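Long-range contact in (r)-specific enoyl-coa hydratase (PDB 1IQ6), which hydrates short-chain trans-2-enoyl-CoA of four to six carbons to (3R)-3-hydroxyacyl-CoA, a step involved in polyhydroxyalkanoate biosynthesis: residues V94-V100 with T111-F117. Residues are numbered along the deposited sequence; the frame is centred on the assembly and turned at random.
Sequences VTAEVEV and TLTTRIF
The carbonyl oxygen of F117 takes the backbone N-H of T95 at 3.0 Å (T95 N to F117 O). A water bound to T95 OG1 adds a weak bond to the same oxygen, and V94 CA makes a C-H...O contact with it. T95 OG1 also hydrogen-bonds S15 on the neighbouring strand 11-17. F117 N returns a bond of 2.8 Å to T95 O. E97 with R115 and E99 with T113 repeat this reciprocal pairing, giving six backbone bonds in all. The two E99-T113 bonds are the most bent of the six.

On the face of T95, E97, R115 and F117, the E97 carboxylate lies by the F117 ring, its plane 35° from that of the ring. E97 OE2 comes within 3.5 Å of F117 CE1. E97 CG stands beside its own backbone N (chi1 -59°), and the extended chain beyond it brings the carboxylate to the F117 ring. E97 OE1 has a long, weak ion pair with R13.

The other face is buried and mostly apolar. I116 bends back (chi2 -68°), and its CD1 rests on A96 CB at 3.5 Å. I116 CG2 meets V94 CB. V98 CG1 touches T114 CG2 at 3.9 Å, while T114 OG1 bonds Q80. L112 CD2 packs on V100 CG2 at 3.8 Å. Helix 55-68 covers this face: L65 meets A96, F62 meets T114 and I116, and L66 meets L112.

The two strands form an antiparallel beta hairpin in the sheet that wraps the central helix of the MaoC-like hot dog fold.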
loop_
_atom_site.group_PDB
_atom_site.type_symbol
_atom_site.label_atom_id
_atom_site.label_comp_id
_atom_site.label_asym_id
_atom_site.label_seq_id
_atom_site.Cartn_x
_atom_site.Cartn_y
_atom_site.Cartn_z
ATOM N N VAL B 94 -9.822 13.129 1.041
ATOM C CA VAL B 94 -8.399 13.264 1.330
ATOM C C VAL B 94 -7.732 13.816 0.081
ATOM O O VAL B 94 -8.300 13.782 -1.013
ATOM C CB VAL B 94 -7.712 11.916 1.663
ATOM C CG1 VAL B 94 -8.355 11.296 2.886
ATOM C CG2 VAL B 94 -7.768 10.980 0.464
ATOM N N THR B 95 -6.525 14.335 0.255
ATOM C CA THR B 95 -5.757 14.859 -0.862
ATOM C C THR B 95 -4.399 14.161 -0.834
ATOM O O THR B 95 -3.724 14.152 0.196
ATOM C CB THR B 95 -5.562 16.387 -0.748
ATOM O OG1 THR B 95 -6.844 17.034 -0.772
ATOM C CG2 THR B 95 -4.722 16.909 -1.912
ATOM N N ALA B 96 -4.034 13.544 -1.953
ATOM C CA ALA B 96 -2.755 12.851 -2.073
ATOM C C ALA B 96 -1.839 13.806 -2.829
ATOM O O ALA B 96 -2.253 14.413 -3.818
ATOM C CB ALA B 96 -2.929 11.549 -2.844
ATOM N N GLU B 97 -0.602 13.940 -2.358
ATOM C CA GLU B 97 0.356 14.852 -2.982
ATOM C C GLU B 97 1.727 14.208 -3.123
ATOM O O GLU B 97 2.222 13.588 -2.182
ATOM C CB GLU B 97 0.495 16.126 -2.130
ATOM C CG GLU B 97 -0.813 16.885 -1.927
ATOM C CD GLU B 97 -0.696 18.084 -0.994
ATOM O OE1 GLU B 97 -1.748 18.682 -0.670
ATOM O OE2 GLU B 97 0.433 18.438 -0.584
ATOM N N VAL B 98 2.330 14.344 -4.304
ATOM C CA VAL B 98 3.672 13.823 -4.535
ATOM C C VAL B 98 4.521 14.957 -5.092
ATOM O O VAL B 98 4.014 15.860 -5.760
ATOM C CB VAL B 98 3.702 12.621 -5.532
ATOM C CG1 VAL B 98 2.800 11.495 -5.019
ATOM C CG2 VAL B 98 3.305 13.067 -6.934
ATOM N N GLU B 99 5.811 14.922 -4.783
ATOM C CA GLU B 99 6.738 15.940 -5.259
ATOM C C GLU B 99 8.104 15.315 -5.480
ATOM O O GLU B 99 8.605 14.589 -4.622
ATOM C CB GLU B 99 6.860 17.082 -4.248
ATOM C CG GLU B 99 7.971 18.066 -4.602
ATOM C CD GLU B 99 8.021 19.282 -3.697
ATOM O OE1 GLU B 99 8.949 20.099 -3.871
ATOM O OE2 GLU B 99 7.141 19.431 -2.821
ATOM N N VAL B 100 8.705 15.598 -6.633
ATOM C CA VAL B 100 10.028 15.063 -6.935
ATOM C C VAL B 100 11.062 15.755 -6.052
ATOM O O VAL B 100 11.145 16.986 -6.032
ATOM C CB VAL B 100 10.409 15.300 -8.408
ATOM C CG1 VAL B 100 11.801 14.749 -8.671
ATOM C CG2 VAL B 100 9.386 14.642 -9.325
ATOM N N THR B 111 13.131 10.024 -6.665
ATOM C CA THR B 111 12.616 9.885 -5.311
ATOM C C THR B 111 11.588 10.996 -5.153
ATOM O O THR B 111 11.805 12.125 -5.598
ATOM C CB THR B 111 13.721 10.045 -4.251
ATOM O OG1 THR B 111 14.685 9.000 -4.415
ATOM C CG2 THR B 111 13.130 9.964 -2.845
ATOM N N LEU B 112 10.453 10.667 -4.544
ATOM C CA LEU B 112 9.395 11.647 -4.340
ATOM C C LEU B 112 8.822 11.572 -2.936
ATOM O O LEU B 112 8.707 10.491 -2.364
ATOM C CB LEU B 112 8.247 11.419 -5.334
ATOM C CG LEU B 112 8.553 11.396 -6.836
ATOM C CD1 LEU B 112 8.883 9.969 -7.259
ATOM C CD2 LEU B 112 7.354 11.925 -7.625
ATOM N N THR B 113 8.479 12.725 -2.375
ATOM C CA THR B 113 7.848 12.748 -1.065
ATOM C C THR B 113 6.369 12.513 -1.368
ATOM O O THR B 113 5.808 13.114 -2.287
ATOM C CB THR B 113 8.077 14.097 -0.356
ATOM O OG1 THR B 113 9.424 14.136 0.136
ATOM C CG2 THR B 113 7.114 14.280 0.809
ATOM N N THR B 114 5.755 11.616 -0.605
ATOM C CA THR B 114 4.359 11.234 -0.797
ATOM C C THR B 114 3.561 11.490 0.476
ATOM O O THR B 114 3.864 10.927 1.526
ATOM C CB THR B 114 4.286 9.746 -1.166
ATOM O OG1 THR B 114 4.903 8.970 -0.131
ATOM C CG2 THR B 114 5.035 9.493 -2.470
ATOM N N ARG B 115 2.537 12.332 0.371
ATOM C CA ARG B 115 1.719 12.686 1.525
ATOM C C ARG B 115 0.221 12.623 1.285
ATOM O O ARG B 115 -0.252 12.883 0.184
ATOM C CB ARG B 115 2.080 14.103 1.985
ATOM C CG ARG B 115 3.525 14.210 2.409
ATOM C CD ARG B 115 3.945 15.597 2.843
ATOM N NE ARG B 115 5.292 15.513 3.399
ATOM C CZ ARG B 115 6.092 16.547 3.631
ATOM N NH1 ARG B 115 7.298 16.341 4.143
ATOM N NH2 ARG B 115 5.699 17.778 3.344
ATOM N N ILE B 116 -0.512 12.250 2.332
ATOM C CA ILE B 116 -1.971 12.209 2.289
ATOM C C ILE B 116 -2.428 13.179 3.372
ATOM O O ILE B 116 -1.996 13.077 4.526
ATOM C CB ILE B 116 -2.549 10.819 2.654
ATOM C CG1 ILE B 116 -2.115 9.755 1.642
ATOM C CG2 ILE B 116 -4.083 10.904 2.715
ATOM C CD1 ILE B 116 -2.710 9.935 0.256
ATOM N N PHE B 117 -3.282 14.127 2.997
ATOM C CA PHE B 117 -3.820 15.093 3.948
ATOM C C PHE B 117 -5.308 14.844 4.143
ATOM O O PHE B 117 -6.015 14.493 3.199
ATOM C CB PHE B 117 -3.624 16.535 3.460
ATOM C CG PHE B 117 -2.223 17.043 3.612
ATOM C CD1 PHE B 117 -1.293 16.863 2.595
ATOM C CD2 PHE B 117 -1.824 17.672 4.789
ATOM C CE1 PHE B 117 0.025 17.304 2.748
ATOM C CE2 PHE B 117 -0.506 18.115 4.947
ATOM C CZ PHE B 117 0.415 17.926 3.921
HETATM O O HOH W 1 -7.861 17.008 1.795
#